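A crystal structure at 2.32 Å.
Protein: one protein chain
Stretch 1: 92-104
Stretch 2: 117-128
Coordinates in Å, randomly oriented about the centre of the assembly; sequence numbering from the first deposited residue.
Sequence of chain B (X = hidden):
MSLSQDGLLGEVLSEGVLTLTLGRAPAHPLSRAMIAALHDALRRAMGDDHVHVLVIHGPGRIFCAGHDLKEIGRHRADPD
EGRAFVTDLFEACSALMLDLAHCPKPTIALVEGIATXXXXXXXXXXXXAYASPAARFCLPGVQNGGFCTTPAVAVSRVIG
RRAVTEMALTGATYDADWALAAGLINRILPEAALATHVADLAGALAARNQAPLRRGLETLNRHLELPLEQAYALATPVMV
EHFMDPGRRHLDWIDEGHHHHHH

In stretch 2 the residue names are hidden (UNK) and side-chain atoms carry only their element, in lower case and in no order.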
# COMPACT_ATOMS: atom_id res chain seq x y z
N ALA B 92 -23.11 -15.83 -0.45
CA ALA B 92 -23.89 -14.93 0.41
C ALA B 92 -22.96 -14.17 1.33
O ALA B 92 -23.23 -13.01 1.67
CB ALA B 92 -24.90 -15.70 1.20
N CYS B 93 -21.86 -14.82 1.72
CA CYS B 93 -20.86 -14.20 2.59
C CYS B 93 -20.12 -13.11 1.82
O CYS B 93 -19.91 -12.03 2.35
CB CYS B 93 -19.86 -15.22 3.13
SG CYS B 93 -18.60 -14.47 4.17
N SER B 94 -19.80 -13.39 0.56
CA SER B 94 -19.12 -12.45 -0.33
C SER B 94 -20.01 -11.27 -0.66
O SER B 94 -19.53 -10.13 -0.73
CB SER B 94 -18.67 -13.13 -1.62
OG SER B 94 -17.59 -14.02 -1.38
N ALA B 95 -21.31 -11.53 -0.80
CA ALA B 95 -22.29 -10.48 -1.11
C ALA B 95 -22.45 -9.50 0.05
O ALA B 95 -22.66 -8.30 -0.17
CB ALA B 95 -23.64 -11.09 -1.49
N LEU B 96 -22.30 -10.01 1.28
CA LEU B 96 -22.39 -9.20 2.50
C LEU B 96 -21.15 -8.33 2.63
O LEU B 96 -21.26 -7.10 2.75
CB LEU B 96 -22.53 -10.11 3.73
CG LEU B 96 -22.18 -9.57 5.13
CD1 LEU B 96 -23.24 -8.61 5.64
CD2 LEU B 96 -22.01 -10.73 6.09
N MSE B 97 -19.99 -8.97 2.50
CA MSE B 97 -18.70 -8.30 2.62
C MSE B 97 -18.46 -7.22 1.58
O MSE B 97 -17.82 -6.21 1.87
CB MSE B 97 -17.57 -9.33 2.59
CG MSE B 97 -17.68 -10.39 3.67
SE MSE B 97 -17.56 -9.67 5.44
CE MSE B 97 -17.90 -11.30 6.47
N LEU B 98 -19.05 -7.41 0.39
CA LEU B 98 -18.95 -6.46 -0.72
C LEU B 98 -19.76 -5.22 -0.35
O LEU B 98 -19.22 -4.12 -0.26
CB LEU B 98 -19.51 -7.08 -2.01
CG LEU B 98 -18.66 -7.16 -3.28
CD1 LEU B 98 -19.49 -7.76 -4.41
CD2 LEU B 98 -18.12 -5.78 -3.68
N ASP B 99 -21.04 -5.45 -0.04
CA ASP B 99 -22.01 -4.43 0.37
C ASP B 99 -21.55 -3.60 1.57
O ASP B 99 -21.86 -2.42 1.66
CB ASP B 99 -23.35 -5.09 0.74
CG ASP B 99 -24.30 -5.23 -0.43
OD1 ASP B 99 -23.90 -5.07 -1.61
OD2 ASP B 99 -25.48 -5.50 -0.15
N LEU B 100 -20.85 -4.26 2.50
CA LEU B 100 -20.33 -3.65 3.72
C LEU B 100 -19.11 -2.75 3.48
O LEU B 100 -18.97 -1.70 4.11
CB LEU B 100 -20.02 -4.74 4.76
CG LEU B 100 -19.47 -4.34 6.13
CD1 LEU B 100 -20.49 -3.48 6.88
CD2 LEU B 100 -19.08 -5.56 6.94
N ALA B 101 -18.25 -3.17 2.56
CA ALA B 101 -17.06 -2.39 2.22
C ALA B 101 -17.42 -1.22 1.32
O ALA B 101 -16.83 -0.15 1.43
CB ALA B 101 -16.00 -3.26 1.59
N HIS B 102 -18.43 -1.42 0.46
CA HIS B 102 -18.92 -0.38 -0.47
C HIS B 102 -20.08 0.44 0.12
O HIS B 102 -20.73 1.21 -0.60
CB HIS B 102 -19.36 -1.00 -1.81
CG HIS B 102 -18.23 -1.39 -2.72
ND1 HIS B 102 -16.91 -1.14 -2.45
CD2 HIS B 102 -18.25 -2.04 -3.91
CE1 HIS B 102 -16.15 -1.62 -3.42
NE2 HIS B 102 -16.94 -2.17 -4.32
N CYS B 103 -20.34 0.27 1.42
CA CYS B 103 -21.41 0.99 2.12
C CYS B 103 -21.06 2.47 2.28
O CYS B 103 -20.04 2.79 2.87
CB CYS B 103 -21.66 0.35 3.49
SG CYS B 103 -22.94 1.12 4.52
N PRO B 104 -21.90 3.38 1.74
CA PRO B 104 -21.70 4.84 1.80
C PRO B 104 -21.58 5.40 3.23
O PRO B 104 -20.89 6.39 3.44
CB PRO B 104 -22.95 5.39 1.12
CG PRO B 104 -23.28 4.33 0.15
CD PRO B 104 -23.12 3.09 0.96
N UNK B 117 -10.30 -16.02 10.56
CA UNK B 117 -10.88 -16.43 9.28
C UNK B 117 -11.85 -15.38 8.76
O UNK B 117 -11.48 -14.21 8.67
c UNK B 117 -11.53 -17.82 9.41
N UNK B 118 -13.11 -15.77 8.51
CA UNK B 118 -14.14 -14.84 8.03
C UNK B 118 -14.46 -13.76 9.06
O UNK B 118 -15.09 -12.75 8.74
c UNK B 118 -15.39 -15.60 7.60
N UNK B 119 -13.97 -13.97 10.28
CA UNK B 119 -14.13 -13.03 11.37
C UNK B 119 -13.17 -11.87 11.23
O UNK B 119 -13.47 -10.75 11.66
N UNK B 120 -12.01 -12.14 10.61
CA UNK B 120 -11.03 -11.10 10.35
C UNK B 120 -11.47 -10.32 9.11
O UNK B 120 -11.23 -9.13 9.01
c UNK B 120 -7.18 -11.54 9.85
c UNK B 120 -9.62 -11.69 10.17
c UNK B 120 -8.33 -9.75 11.15
c UNK B 120 -8.44 -10.73 9.99
N UNK B 121 -12.17 -11.00 8.21
CA UNK B 121 -12.71 -10.42 6.97
C UNK B 121 -13.78 -9.36 7.28
O UNK B 121 -13.75 -8.28 6.69
o UNK B 121 -14.60 -13.39 4.41
c UNK B 121 -14.04 -11.09 4.84
c UNK B 121 -14.50 -12.24 3.97
c UNK B 121 -13.32 -11.53 6.10
n UNK B 121 -14.78 -11.94 2.71
N UNK B 122 -14.68 -9.67 8.22
CA UNK B 122 -15.77 -8.79 8.66
C UNK B 122 -15.21 -7.48 9.18
O UNK B 122 -15.70 -6.40 8.86
c UNK B 122 -17.84 -8.75 10.32
c UNK B 122 -16.59 -9.46 9.77
c UNK B 122 -18.96 -8.77 9.28
c UNK B 122 -18.30 -9.42 11.62
N UNK B 123 -14.14 -7.63 9.96
CA UNK B 123 -13.42 -6.52 10.56
C UNK B 123 -12.69 -5.74 9.45
O UNK B 123 -12.80 -4.52 9.37
c UNK B 123 -11.87 -6.02 12.51
se UNK B 123 -10.00 -6.34 12.94
c UNK B 123 -9.36 -6.00 11.14
c UNK B 123 -12.42 -7.06 11.58
N UNK B 124 -12.01 -6.48 8.57
CA UNK B 124 -11.28 -5.90 7.45
C UNK B 124 -12.18 -5.17 6.45
O UNK B 124 -11.74 -4.21 5.83
c UNK B 124 -10.45 -6.95 6.75
N UNK B 125 -13.44 -5.61 6.35
CA UNK B 125 -14.43 -5.00 5.45
C UNK B 125 -14.99 -3.69 6.00
O UNK B 125 -15.58 -2.90 5.26
c UNK B 125 -15.56 -5.98 5.15
N UNK B 126 -14.80 -3.45 7.29
CA UNK B 126 -15.25 -2.20 7.91
C UNK B 126 -14.27 -1.07 7.55
O UNK B 126 -13.10 -1.35 7.27
s UNK B 126 -16.68 -3.45 10.02
c UNK B 126 -15.36 -2.34 9.43
N UNK B 127 -14.76 0.17 7.52
CA UNK B 127 -13.92 1.33 7.19
C UNK B 127 -12.87 1.55 8.28
O UNK B 127 -11.68 1.76 7.98
c UNK B 127 -14.77 2.60 7.06
o UNK B 127 -15.33 2.14 4.78
c UNK B 127 -15.74 2.54 5.89
o UNK B 127 -16.92 2.90 6.09
N UNK B 128 -13.31 1.47 9.53
CA UNK B 128 -12.44 1.63 10.70
C UNK B 128 -12.46 0.40 11.64
O UNK B 128 -13.41 -0.39 11.63
c UNK B 128 -11.43 4.52 10.08
c UNK B 128 -13.24 5.38 11.58
c UNK B 128 -12.79 4.24 10.68
c UNK B 128 -12.78 2.91 11.46

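Position 117 carries a single side-chain carbon, too far from stretch 1 to touch it. One carbon means alanine, A117. It occupies the N-cap position, and its O accepts a hydrogen bond from the N of position 120 at 2.9 Å.

Position 118 also has one carbon, directed toward stretch 1, and its backbone O touches M97. It is alanine, A118. Its O lies 3.9 Å from CE of M97; a methyl side chain adds little bulk beside this approach.

Position 119 has no side-chain atoms and is therefore glycine, G119. A CB here would point away from stretch 1, so the contact itself makes no demand on this position.

Position 120 shows four carbons forked at the second, the pattern of leucine, L120. Its side chain is buried but out of reach of stretch 1, so its packing lies elsewhere in the structure.

Position 121 has three carbons in a row, the third bearing one oxygen and one nitrogen; the nitrogen touches M97 and the oxygen C93. This terminal amide, one methylene longer than that of asparagine, identifies glutamine, Q121. With chi1 and chi2 both t, the extended chain carries the amide to stretch 1, where NE2 lies 3.4 Å from CG of M97 and OE1 4.2 Å from SG of C93. Neither contact is a hydrogen bond; NE2 is satisfied elsewhere in the structure, which makes a polar group tolerable in this buried place.

Position 122 again has four carbons forked at the second, with an end carbon against M97 and L100: leucine, L122. Its CA-to-CB bond points sideways, but the end of the side chain comes nearer, and CD1 packs 3.9 Å from CE of M97 and 4.0 Å from CD2 of L100. A branched apolar chain suits a site between two apolar neighbors.

Position 123 holds two carbons, a selenium and a terminal carbon, unbranched. This is selenomethionine, M123; its CA-to-CB bond points away from stretch 1, and the buried, largely apolar side chain makes no contact with it.

Position 124 has one carbon, out of reach of stretch 1: alanine, A124, whose small apolar methyl suits a buried site.

Position 125 likewise has one carbon, but pointing toward stretch 1 and touching L100 and M97. It is alanine, A125. Its CB lies 4.0 Å from CD2 of L100 and 4.2 Å from SE of M97. The small side chain fits a close backbone approach, with the CA atoms of A125 and A101 only 4.9 Å apart.

Position 126 has one carbon followed by sulfur, which touches L100: cysteine, C126. Although the CA-to-CB bond points away, SG packs 4.4 Å from CD2 of L100, as a weakly polar thiol can.

Position 127 has two carbons, the second bearing two oxygens, which approach A101 and C103: aspartate, D127. OD1 lies 4.3 Å from O of A101; the buried carboxylate is tolerable because OD2 is hydrogen-bonded elsewhere in the structure.

Position 128 has four carbons forked at the second, giving leucine, L128, beyond reach of stretch 1; its apolar side chain suits a buried site.

The N-to-C directions of the helices differ by 24°, and the two stretches together bury 444 Å². No hydrogen bond crosses between the stretches; M97 and L100 pack against L122 and A125, and CA of A101 makes a CA-H...O contact with O of A125 at 3.4 Å. Apolar packing and close backbone approach thus dominate.

Stretch 2, residues 117-128: AAGLQLMAACDL
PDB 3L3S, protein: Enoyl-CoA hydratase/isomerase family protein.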